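PDB 4QNY: mitogen activated protein kinase, putative from Leishmania donovani, which probably phosphorylates serine and threonine residues of other proteins with ATP as phosphate donor, as a member of the mitogen-activated protein kinase family. Local coordinates for residues K73-F78 with F101-D106; Q120-A125 with G217-S222; I147-T152 with W190-E195. One frame throughout, in Å; residues are numbered along the deposited sequence.

Interaction 1 (K73-F78 with F101-D106); sequences KLLAHF and FYIVMD. With ANP (phosphoaminophosphonic acid-adenylate ester), chain D.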
loop_
_atom_site.group_PDB
_atom_site.type_symbol
_atom_site.label_atom_id
_atom_site.label_comp_id
_atom_site.label_asym_id
_atom_site.label_seq_id
_atom_site.Cartn_x
_atom_site.Cartn_y
_atom_site.Cartn_z
ATOM N N LYS A 73 -9.328 12.365 -1.157
ATOM C CA LYS A 73 -9.021 13.370 -0.145
ATOM C C LYS A 73 -7.584 13.242 0.349
ATOM O O LYS A 73 -6.890 14.242 0.526
ATOM C CB LYS A 73 -9.988 13.260 1.036
ATOM C CG LYS A 73 -11.338 13.914 0.801
ATOM C CD LYS A 73 -12.103 14.057 2.109
ATOM C CE LYS A 73 -13.252 15.042 1.976
ATOM N NZ LYS A 73 -13.888 15.329 3.293
ATOM N N LEU A 74 -7.144 12.006 0.564
ATOM C CA LEU A 74 -5.789 11.747 1.035
ATOM C C LEU A 74 -4.747 12.107 -0.019
ATOM O O LEU A 74 -3.710 12.685 0.300
ATOM C CB LEU A 74 -5.638 10.281 1.442
ATOM C CG LEU A 74 -6.313 9.891 2.757
ATOM C CD1 LEU A 74 -6.504 8.393 2.824
ATOM C CD2 LEU A 74 -5.493 10.379 3.942
ATOM N N LEU A 75 -5.026 11.764 -1.274
ATOM C CA LEU A 75 -4.118 12.085 -2.371
ATOM C C LEU A 75 -3.924 13.592 -2.503
ATOM O O LEU A 75 -2.817 14.065 -2.762
ATOM C CB LEU A 75 -4.638 11.504 -3.688
ATOM C CG LEU A 75 -4.491 9.993 -3.870
ATOM C CD1 LEU A 75 -5.222 9.528 -5.118
ATOM C CD2 LEU A 75 -3.021 9.604 -3.932
ATOM N N ALA A 76 -5.004 14.343 -2.313
ATOM C CA ALA A 76 -4.942 15.797 -2.365
ATOM C C ALA A 76 -4.316 16.359 -1.093
ATOM O O ALA A 76 -3.747 17.453 -1.099
ATOM C CB ALA A 76 -6.329 16.380 -2.576
ATOM N N HIS A 77 -4.423 15.602 -0.007
ATOM C CA HIS A 77 -3.912 16.035 1.289
ATOM C C HIS A 77 -2.388 16.068 1.325
ATOM O O HIS A 77 -1.794 16.938 1.959
ATOM C CB HIS A 77 -4.438 15.120 2.399
ATOM C CG HIS A 77 -3.939 15.476 3.764
ATOM N ND1 HIS A 77 -2.839 14.875 4.335
ATOM C CD2 HIS A 77 -4.391 16.373 4.673
ATOM C CE1 HIS A 77 -2.634 15.386 5.536
ATOM N NE2 HIS A 77 -3.563 16.297 5.766
ATOM N N PHE A 78 -1.759 15.118 0.640
ATOM C CA PHE A 78 -0.306 15.009 0.653
ATOM C C PHE A 78 0.346 15.714 -0.531
ATOM O O PHE A 78 -0.152 15.664 -1.655
ATOM C CB PHE A 78 0.120 13.538 0.672
ATOM C CG PHE A 78 -0.277 12.808 1.923
ATOM C CD1 PHE A 78 0.323 13.108 3.136
ATOM C CD2 PHE A 78 -1.239 11.814 1.885
ATOM C CE1 PHE A 78 -0.038 12.436 4.287
ATOM C CE2 PHE A 78 -1.605 11.139 3.033
ATOM C CZ PHE A 78 -1.003 11.449 4.236
ATOM N N PHE A 101 -16.057 7.890 -12.609
ATOM C CA PHE A 101 -15.217 9.085 -12.648
ATOM C C PHE A 101 -13.740 8.704 -12.690
ATOM O O PHE A 101 -13.377 7.559 -12.418
ATOM C CB PHE A 101 -15.509 10.001 -11.452
ATOM C CG PHE A 101 -14.887 9.549 -10.164
ATOM C CD1 PHE A 101 -15.498 8.584 -9.384
ATOM C CD2 PHE A 101 -13.702 10.113 -9.718
ATOM C CE1 PHE A 101 -14.933 8.176 -8.193
ATOM C CE2 PHE A 101 -13.132 9.708 -8.532
ATOM C CZ PHE A 101 -13.748 8.739 -7.766
ATOM N N TYR A 102 -12.894 9.668 -13.038
ATOM C CA TYR A 102 -11.470 9.408 -13.233
ATOM C C TYR A 102 -10.580 10.118 -12.219
ATOM O O TYR A 102 -10.796 11.283 -11.886
ATOM C CB TYR A 102 -11.049 9.816 -14.647
ATOM C CG TYR A 102 -11.442 8.822 -15.715
ATOM C CD1 TYR A 102 -10.556 7.836 -16.130
ATOM C CD2 TYR A 102 -12.698 8.865 -16.305
ATOM C CE1 TYR A 102 -10.909 6.925 -17.105
ATOM C CE2 TYR A 102 -13.059 7.957 -17.282
ATOM C CZ TYR A 102 -12.161 6.989 -17.677
ATOM O OH TYR A 102 -12.513 6.080 -18.647
ATOM N N ILE A 103 -9.572 9.398 -11.740
ATOM C CA ILE A 103 -8.548 9.968 -10.875
ATOM C C ILE A 103 -7.266 10.168 -11.672
ATOM O O ILE A 103 -6.713 9.212 -12.217
ATOM C CB ILE A 103 -8.262 9.069 -9.659
ATOM C CG1 ILE A 103 -9.537 8.854 -8.842
ATOM C CG2 ILE A 103 -7.162 9.670 -8.799
ATOM C CD1 ILE A 103 -9.407 7.779 -7.787
ATOM N N VAL A 104 -6.800 11.410 -11.744
ATOM C CA VAL A 104 -5.618 11.734 -12.533
ATOM C C VAL A 104 -4.398 11.968 -11.647
ATOM O O VAL A 104 -4.375 12.895 -10.837
ATOM C CB VAL A 104 -5.856 12.977 -13.408
ATOM C CG1 VAL A 104 -4.593 13.344 -14.165
ATOM C CG2 VAL A 104 -7.009 12.729 -14.370
ATOM N N MET A 105 -3.385 11.123 -11.811
ATOM C CA MET A 105 -2.181 11.187 -10.989
ATOM C C MET A 105 -0.919 11.315 -11.835
ATOM O O MET A 105 -0.951 11.103 -13.048
ATOM C CB MET A 105 -2.074 9.942 -10.107
ATOM C CG MET A 105 -3.341 9.594 -9.350
ATOM S SD MET A 105 -3.356 7.864 -8.846
ATOM C CE MET A 105 -3.399 7.050 -10.442
ATOM N N ASP A 106 0.190 11.661 -11.188
ATOM C CA ASP A 106 1.494 11.647 -11.843
ATOM C C ASP A 106 1.831 10.228 -12.289
ATOM O O ASP A 106 1.375 9.257 -11.685
ATOM C CB ASP A 106 2.583 12.181 -10.911
ATOM C CG ASP A 106 2.446 13.667 -10.643
ATOM O OD1 ASP A 106 2.180 14.423 -11.601
ATOM O OD2 ASP A 106 2.609 14.079 -9.476
HETATM P PG ANP D . -8.126 0.566 -5.253
HETATM O O1G ANP D . -8.655 0.840 -6.625
HETATM O O2G ANP D . -7.860 1.938 -4.521
HETATM O O3G ANP D . -9.207 -0.246 -4.430
HETATM P PB ANP D . -6.143 -0.650 -6.873
HETATM O O1B ANP D . -7.253 -1.200 -7.707
HETATM O O2B ANP D . -5.007 -1.711 -6.796
HETATM N N3B ANP D . -6.684 -0.327 -5.313
HETATM P PA ANP D . -4.068 1.063 -7.535
HETATM O O1A ANP D . -3.269 0.217 -6.619
HETATM O O2A ANP D . -4.009 2.551 -7.180
HETATM O O3A ANP D . -5.615 0.667 -7.529
HETATM O "O5'" ANP D . -3.546 0.812 -9.010
HETATM C "C5'" ANP D . -3.370 -0.517 -9.543
HETATM C "C4'" ANP D . -2.065 -0.575 -10.298
HETATM O "O4'" ANP D . -1.999 0.506 -11.249
HETATM C "C3'" ANP D . -0.809 -0.417 -9.452
HETATM O "O3'" ANP D . -0.425 -1.657 -8.869
HETATM C "C2'" ANP D . 0.213 0.073 -10.480
HETATM O "O2'" ANP D . 0.802 -1.009 -11.192
HETATM C "C1'" ANP D . -0.655 0.923 -11.417
HETATM N N9 ANP D . -0.579 2.355 -11.150
HETATM C C8 ANP D . -1.342 3.072 -10.271
HETATM N N7 ANP D . -1.056 4.355 -10.229
HETATM C C5 ANP D . -0.027 4.480 -11.149
HETATM C C6 ANP D . 0.725 5.597 -11.578
HETATM N N6 ANP D . 0.548 6.836 -11.116
HETATM N N1 ANP D . 1.681 5.385 -12.512
HETATM C C2 ANP D . 1.865 4.146 -12.976
HETATM N N3 ANP D . 1.218 3.023 -12.649
HETATM C C4 ANP D . 0.281 3.263 -11.725
#
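Leu-75 meets Ile-103 and Met-105 through apolar contacts alone. All three side chains are buried. The leucine comes from the last turns of helix 62-77 and points at strand 101-106. Its chi1 (-74°) sets CG beside the backbone N, and the extended chi2 then puts CD1 toward the strand. CD1 of Leu-75 is 4.2 Å from CG2 of Ile-103, and the two side chains cross at about a right angle. The same CD1 lies 4.5 Å from SD of Met-105. One methyl group thus touches two residues on the same face of the strand. Both distances are at the long end of van der Waals contact, and no hydrogen bond joins the segments.

Contacts with the bound nucleotide analogue involve Met-105 and Asp-106. The Met-105 chain bends at its last torsion (chi3 -65°). Its CE comes 3.6 Å from N7 of the adenine. N6 of the adenine donates to the backbone O of Asp-106 at 2.6 Å, with an N-H...O angle of 150°. Met-105 holds the gatekeeper position of protein kinases, and Asp-106 begins the hinge. Helix 62-77 is helix C of the kinase fold, and Leu-75 probably corresponds to its regulatory-spine residue.

Strand 101-106 runs between strands 47-54 and 86-90 in the five-stranded sheet. Ile-72 of helix 62-77 and Leu-86 of strand 86-90 also touch Ile-103, and Ile-84 packs on Leu-75.

Interaction 2 (Q120-A125 with G217-S222); sequences QELTEA and GELLGS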
loop_
_atom_site.group_PDB
_atom_site.type_symbol
_atom_site.label_atom_id
_atom_site.label_comp_id
_atom_site.label_asym_id
_atom_site.label_seq_id
_atom_site.Cartn_x
_atom_site.Cartn_y
_atom_site.Cartn_z
ATOM N N GLN A 120 14.865 -9.149 -11.753
ATOM C CA GLN A 120 15.984 -8.264 -12.045
ATOM C C GLN A 120 16.899 -8.090 -10.839
ATOM O O GLN A 120 16.440 -7.975 -9.699
ATOM C CB GLN A 120 15.478 -6.902 -12.531
ATOM C CG GLN A 120 16.288 -5.716 -12.032
ATOM C CD GLN A 120 15.882 -4.416 -12.689
ATOM O OE1 GLN A 120 14.892 -4.357 -13.417
ATOM N NE2 GLN A 120 16.648 -3.362 -12.434
ATOM N N GLU A 121 18.204 -8.070 -11.101
ATOM C CA GLU A 121 19.211 -7.927 -10.059
ATOM C C GLU A 121 19.163 -6.564 -9.375
ATOM O O GLU A 121 19.198 -5.522 -10.031
ATOM C CB GLU A 121 20.604 -8.166 -10.641
ATOM C CG GLU A 121 21.094 -9.592 -10.481
ATOM C CD GLU A 121 21.361 -9.944 -9.032
ATOM O OE1 GLU A 121 22.281 -9.344 -8.436
ATOM O OE2 GLU A 121 20.649 -10.814 -8.486
ATOM N N LEU A 122 19.086 -6.585 -8.048
ATOM C CA LEU A 122 19.070 -5.366 -7.251
ATOM C C LEU A 122 20.178 -5.385 -6.204
ATOM O O LEU A 122 20.276 -6.321 -5.409
ATOM C CB LEU A 122 17.709 -5.187 -6.573
ATOM C CG LEU A 122 16.532 -4.822 -7.478
ATOM C CD1 LEU A 122 15.214 -5.081 -6.766
ATOM C CD2 LEU A 122 16.630 -3.370 -7.915
ATOM N N THR A 123 21.012 -4.351 -6.208
ATOM C CA THR A 123 22.087 -4.234 -5.230
ATOM C C THR A 123 21.537 -3.805 -3.875
ATOM O O THR A 123 20.373 -3.420 -3.764
ATOM C CB THR A 123 23.157 -3.223 -5.682
ATOM O OG1 THR A 123 22.551 -1.941 -5.888
ATOM C CG2 THR A 123 23.811 -3.682 -6.975
ATOM N N GLU A 124 22.375 -3.876 -2.846
ATOM C CA GLU A 124 21.985 -3.416 -1.518
ATOM C C GLU A 124 21.759 -1.910 -1.535
ATOM O O GLU A 124 20.922 -1.390 -0.800
ATOM C CB GLU A 124 23.041 -3.790 -0.477
ATOM C CG GLU A 124 23.145 -5.283 -0.201
ATOM C CD GLU A 124 22.819 -5.639 1.238
ATOM O OE1 GLU A 124 22.959 -4.762 2.116
ATOM O OE2 GLU A 124 22.424 -6.796 1.491
ATOM N N ALA A 125 22.509 -1.217 -2.387
ATOM C CA ALA A 125 22.355 0.223 -2.556
ATOM C C ALA A 125 20.986 0.558 -3.138
ATOM O O ALA A 125 20.375 1.561 -2.770
ATOM C CB ALA A 125 23.460 0.775 -3.444
ATOM N N GLY A 217 12.113 -8.321 2.553
ATOM C CA GLY A 217 12.433 -9.732 2.434
ATOM C C GLY A 217 12.489 -10.195 0.992
ATOM O O GLY A 217 13.278 -11.073 0.640
ATOM N N GLU A 218 11.652 -9.598 0.153
ATOM C CA GLU A 218 11.608 -9.951 -1.260
ATOM C C GLU A 218 12.697 -9.234 -2.053
ATOM O O GLU A 218 13.277 -9.804 -2.977
ATOM C CB GLU A 218 10.233 -9.634 -1.849
ATOM C CG GLU A 218 9.107 -10.463 -1.260
ATOM C CD GLU A 218 7.764 -10.153 -1.889
ATOM O OE1 GLU A 218 7.698 -10.049 -3.131
ATOM O OE2 GLU A 218 6.776 -10.011 -1.140
ATOM N N LEU A 219 12.967 -7.983 -1.689
ATOM C CA LEU A 219 14.012 -7.198 -2.341
ATOM C C LEU A 219 15.387 -7.821 -2.125
ATOM O O LEU A 219 16.260 -7.741 -2.990
ATOM C CB LEU A 219 14.002 -5.757 -1.826
ATOM C CG LEU A 219 12.841 -4.867 -2.277
ATOM C CD1 LEU A 219 12.822 -3.568 -1.489
ATOM C CD2 LEU A 219 12.923 -4.587 -3.771
ATOM N N LEU A 220 15.571 -8.449 -0.968
ATOM C CA LEU A 220 16.839 -9.085 -0.627
ATOM C C LEU A 220 17.051 -10.392 -1.390
ATOM O O LEU A 220 18.078 -11.051 -1.231
ATOM C CB LEU A 220 16.916 -9.343 0.879
ATOM C CG LEU A 220 17.239 -8.129 1.751
ATOM C CD1 LEU A 220 17.062 -8.464 3.224
ATOM C CD2 LEU A 220 18.654 -7.640 1.474
ATOM N N GLY A 221 16.074 -10.764 -2.212
ATOM C CA GLY A 221 16.194 -11.937 -3.058
ATOM C C GLY A 221 15.312 -13.092 -2.628
ATOM O O GLY A 221 15.811 -14.140 -2.217
ATOM N N SER A 222 13.999 -12.905 -2.729
ATOM C CA SER A 222 13.051 -13.942 -2.337
ATOM C C SER A 222 11.638 -13.683 -2.854
ATOM O O SER A 222 11.256 -12.543 -3.114
ATOM C CB SER A 222 13.013 -14.079 -0.813
ATOM O OG SER A 222 12.038 -15.027 -0.411
#
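Two leucines make the apolar part of this contact. CD1 of Leu-122 lies 3.8 Å from CD2 of Leu-219. Leu-122 points at 217-222 from the loop ahead of helix 124-143. Leu-219 sits in the last turn of helix 206-219 and reaches across with its end. The two side chains meet at a slant. Val-115, Leu-116, Ile-127, Phe-130 and Ile-131 also pack on one or other of these leucines.

A mixed contact lies one step further on. OE2 of Glu-124 is 3.9 Å from CD2 of Leu-220. This is only a van der Waals approach of a carboxylate to a methyl group. The Glu-124 chain bends at its second torsion (chi2 -118°), and its OE1 is hydrogen-bonded to Ser-281 OG.

The parts joined here belong to the helical C-lobe of the protein kinase fold. The start of helix E, 124-143, meets the end of helix F, 206-219, with helix D, 112-117, alongside.

Capping and backbone bonds shape the two helix ends. Thr-123 is the N-cap of helix 124-143, and its side chain caps a backbone N just past Ala-125. At the other end, Glu-218 O accepts from Gly-221 N at 3.1 Å and from Ser-222 N at 3.2 Å. Gly-221 leaves the helix with a positive phi of 109°, where a CB would be jammed against the carbonyl O of Leu-220, which calls for glycine.

Interaction 3 (I147-T152 with W190-E195); sequences IHRDIT and WYRAPE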
loop_
_atom_site.group_PDB
_atom_site.type_symbol
_atom_site.label_atom_id
_atom_site.label_comp_id
_atom_site.label_asym_id
_atom_site.label_seq_id
_atom_site.Cartn_x
_atom_site.Cartn_y
_atom_site.Cartn_z
ATOM N N ILE A 147 -3.163 5.561 8.716
ATOM C CA ILE A 147 -2.515 4.273 8.501
ATOM C C ILE A 147 -2.846 3.773 7.098
ATOM O O ILE A 147 -4.008 3.778 6.694
ATOM C CB ILE A 147 -2.959 3.234 9.547
ATOM C CG1 ILE A 147 -2.572 3.698 10.953
ATOM C CG2 ILE A 147 -2.352 1.871 9.247
ATOM C CD1 ILE A 147 -3.103 2.812 12.058
ATOM N N HIS A 148 -1.828 3.348 6.357
ATOM C CA HIS A 148 -2.017 2.940 4.967
ATOM C C HIS A 148 -2.819 1.646 4.846
ATOM O O HIS A 148 -3.711 1.548 3.999
ATOM C CB HIS A 148 -0.667 2.780 4.268
ATOM C CG HIS A 148 -0.775 2.651 2.781
ATOM N ND1 HIS A 148 -0.982 1.443 2.151
ATOM C CD2 HIS A 148 -0.714 3.581 1.799
ATOM C CE1 HIS A 148 -1.039 1.633 0.845
ATOM N NE2 HIS A 148 -0.880 2.922 0.605
ATOM N N ARG A 149 -2.472 0.656 5.670
ATOM C CA ARG A 149 -3.214 -0.605 5.791
ATOM C C ARG A 149 -3.052 -1.521 4.562
ATOM O O ARG A 149 -3.353 -2.714 4.622
ATOM C CB ARG A 149 -4.700 -0.300 6.078
ATOM C CG ARG A 149 -5.680 -1.465 5.982
ATOM C CD ARG A 149 -5.363 -2.587 6.957
ATOM N NE ARG A 149 -5.798 -3.872 6.418
ATOM C CZ ARG A 149 -6.900 -4.511 6.795
ATOM N NH1 ARG A 149 -7.212 -5.672 6.238
ATOM N NH2 ARG A 149 -7.687 -3.995 7.731
ATOM N N ASP A 150 -2.532 -0.987 3.462
ATOM C CA ASP A 150 -2.356 -1.803 2.263
ATOM C C ASP A 150 -0.958 -1.669 1.655
ATOM O O ASP A 150 -0.816 -1.431 0.456
ATOM C CB ASP A 150 -3.418 -1.441 1.219
ATOM C CG ASP A 150 -3.667 -2.562 0.225
ATOM O OD1 ASP A 150 -3.370 -3.730 0.554
ATOM O OD2 ASP A 150 -4.165 -2.276 -0.885
ATOM N N ILE A 151 0.070 -1.833 2.483
ATOM C CA ILE A 151 1.450 -1.760 2.009
ATOM C C ILE A 151 1.874 -3.072 1.351
ATOM O O ILE A 151 2.172 -4.056 2.028
ATOM C CB ILE A 151 2.427 -1.417 3.152
ATOM C CG1 ILE A 151 2.137 -0.014 3.689
ATOM C CG2 ILE A 151 3.870 -1.491 2.668
ATOM C CD1 ILE A 151 2.396 1.087 2.682
ATOM N N THR A 152 1.879 -3.073 0.022
ATOM C CA THR A 152 2.277 -4.230 -0.776
ATOM C C THR A 152 3.149 -3.748 -1.935
ATOM O O THR A 152 3.075 -2.577 -2.309
ATOM C CB THR A 152 1.051 -5.003 -1.331
ATOM O OG1 THR A 152 0.320 -4.164 -2.233
ATOM C CG2 THR A 152 0.136 -5.462 -0.204
ATOM N N TRP A 190 -0.997 -11.845 1.942
ATOM C CA TRP A 190 0.372 -12.235 2.269
ATOM C C TRP A 190 1.163 -11.161 3.015
ATOM O O TRP A 190 2.254 -11.428 3.516
ATOM C CB TRP A 190 1.122 -12.614 0.990
ATOM C CG TRP A 190 0.537 -13.794 0.275
ATOM C CD1 TRP A 190 -0.410 -14.655 0.748
ATOM C CD2 TRP A 190 0.860 -14.241 -1.047
ATOM N NE1 TRP A 190 -0.695 -15.611 -0.196
ATOM C CE2 TRP A 190 0.071 -15.378 -1.308
ATOM C CE3 TRP A 190 1.740 -13.787 -2.035
ATOM C CZ2 TRP A 190 0.136 -16.070 -2.514
ATOM C CZ3 TRP A 190 1.802 -14.476 -3.233
ATOM C CH2 TRP A 190 1.006 -15.604 -3.462
ATOM N N TYR A 191 0.614 -9.955 3.092
ATOM C CA TYR A 191 1.339 -8.835 3.679
ATOM C C TYR A 191 0.640 -8.290 4.917
ATOM O O TYR A 191 0.967 -7.208 5.404
ATOM C CB TYR A 191 1.528 -7.736 2.632
ATOM C CG TYR A 191 2.264 -8.235 1.411
ATOM C CD1 TYR A 191 3.650 -8.218 1.360
ATOM C CD2 TYR A 191 1.574 -8.750 0.320
ATOM C CE1 TYR A 191 4.330 -8.687 0.254
ATOM C CE2 TYR A 191 2.246 -9.222 -0.792
ATOM C CZ TYR A 191 3.624 -9.187 -0.820
ATOM O OH TYR A 191 4.300 -9.653 -1.924
ATOM N N ARG A 192 -0.317 -9.056 5.430
ATOM C CA ARG A 192 -1.031 -8.686 6.644
ATOM C C ARG A 192 -0.219 -9.011 7.893
ATOM O O ARG A 192 0.271 -10.129 8.055
ATOM C CB ARG A 192 -2.387 -9.393 6.699
ATOM C CG ARG A 192 -3.373 -8.909 5.652
ATOM C CD ARG A 192 -4.661 -9.711 5.686
ATOM N NE ARG A 192 -5.772 -8.964 5.109
ATOM C CZ ARG A 192 -7.015 -9.424 5.012
ATOM N NH1 ARG A 192 -7.314 -10.637 5.458
ATOM N NH2 ARG A 192 -7.961 -8.665 4.478
ATOM N N ALA A 193 -0.078 -8.020 8.768
ATOM C CA ALA A 193 0.628 -8.186 10.033
ATOM C C ALA A 193 -0.066 -9.231 10.908
ATOM O O ALA A 193 -1.276 -9.426 10.796
ATOM C CB ALA A 193 0.718 -6.849 10.759
ATOM N N PRO A 194 0.702 -9.913 11.778
ATOM C CA PRO A 194 0.146 -10.967 12.636
ATOM C C PRO A 194 -0.988 -10.491 13.542
ATOM O O PRO A 194 -1.885 -11.277 13.843
ATOM C CB PRO A 194 1.354 -11.416 13.473
ATOM C CG PRO A 194 2.352 -10.309 13.351
ATOM C CD PRO A 194 2.152 -9.760 11.977
ATOM N N GLU A 195 -0.954 -9.232 13.967
ATOM C CA GLU A 195 -2.019 -8.705 14.815
ATOM C C GLU A 195 -3.339 -8.636 14.049
ATOM O O GLU A 195 -4.410 -8.814 14.628
ATOM C CB GLU A 195 -1.651 -7.326 15.371
ATOM C CG GLU A 195 -1.236 -6.299 14.331
ATOM C CD GLU A 195 0.265 -6.257 14.117
ATOM O OE1 GLU A 195 0.810 -5.146 13.951
ATOM O OE2 GLU A 195 0.899 -7.333 14.112
HETATM O O HOH W 1 1.188 -4.476 4.660
#
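Thr-152 and Tyr-191 are brought together by their first torsions. CG2 of Thr-152 is anti to its own carbonyl carbon, while Tyr-191 has CG turned beside its backbone N (chi1 -58°). The methyl group CG2 of Thr-152 then comes 3.6 Å from CD2 of Tyr-191. CB of Thr-152 stands over one face of the ring, 4.1 Å above its plane and toward the rim. The side chains cross at about a right angle. Ile-151 O adds a contact of 3.8 Å to CB of Tyr-191.

Arg-149 starts out away from 190-195 and then bends at its second torsion (chi2 60°). This brings its NH1 to 3.6 Å from NH2 of Arg-192, whose chain is extended. NH2 of Arg-192 lies at the edge of the Arg-149 guanidinium, near its plane. The two planes are 70° apart, so the groups do not stack. NH1 of Arg-192 is hydrogen-bonded to Thr-183 O.

A water lies within hydrogen-bonding distance of both Ile-151 O and Tyr-191 O, 2.8 Å from each, and can bridge the backbones. Within 147-152, Asp-150 N donates to His-148 ND1 at 3.2 Å, tilted from the ring plane.

His-148, Arg-149 and Asp-150 form the HRD motif of the catalytic loop, and Thr-152 stands where most serine/threonine kinases have lysine. In related MAP kinases the equivalent of Arg-149 binds the phosphothreonine of the activation loop and that of Arg-192 the phosphotyrosine. Two guanidinium groups this close are consistent with adjoining anion pockets.

Overall arrangement
All three interactions lie within one protein kinase domain. Interaction 1 belongs to the N-lobe, where helix 62-77 meets the five-stranded sheet beside the adenine. Interactions 2 and 3 belong to the C-lobe. Interaction 1 comes first along the chain, and both segments of interaction 3 fall between the two of interaction 2. The centres of interactions 1 and 2 are 30 Å apart, on opposite sides of the chain's centre. Interaction 3 lies 22 Å from interaction 1 and 20 Å from interaction 2, centre to centre. A probable hydrogen bond from Tyr-191 OH to Glu-218 OE2, 2.6 Å, links interactions 3 and 2. It ties the WYRAPE sequence that closes the activation segment to helix 206-219.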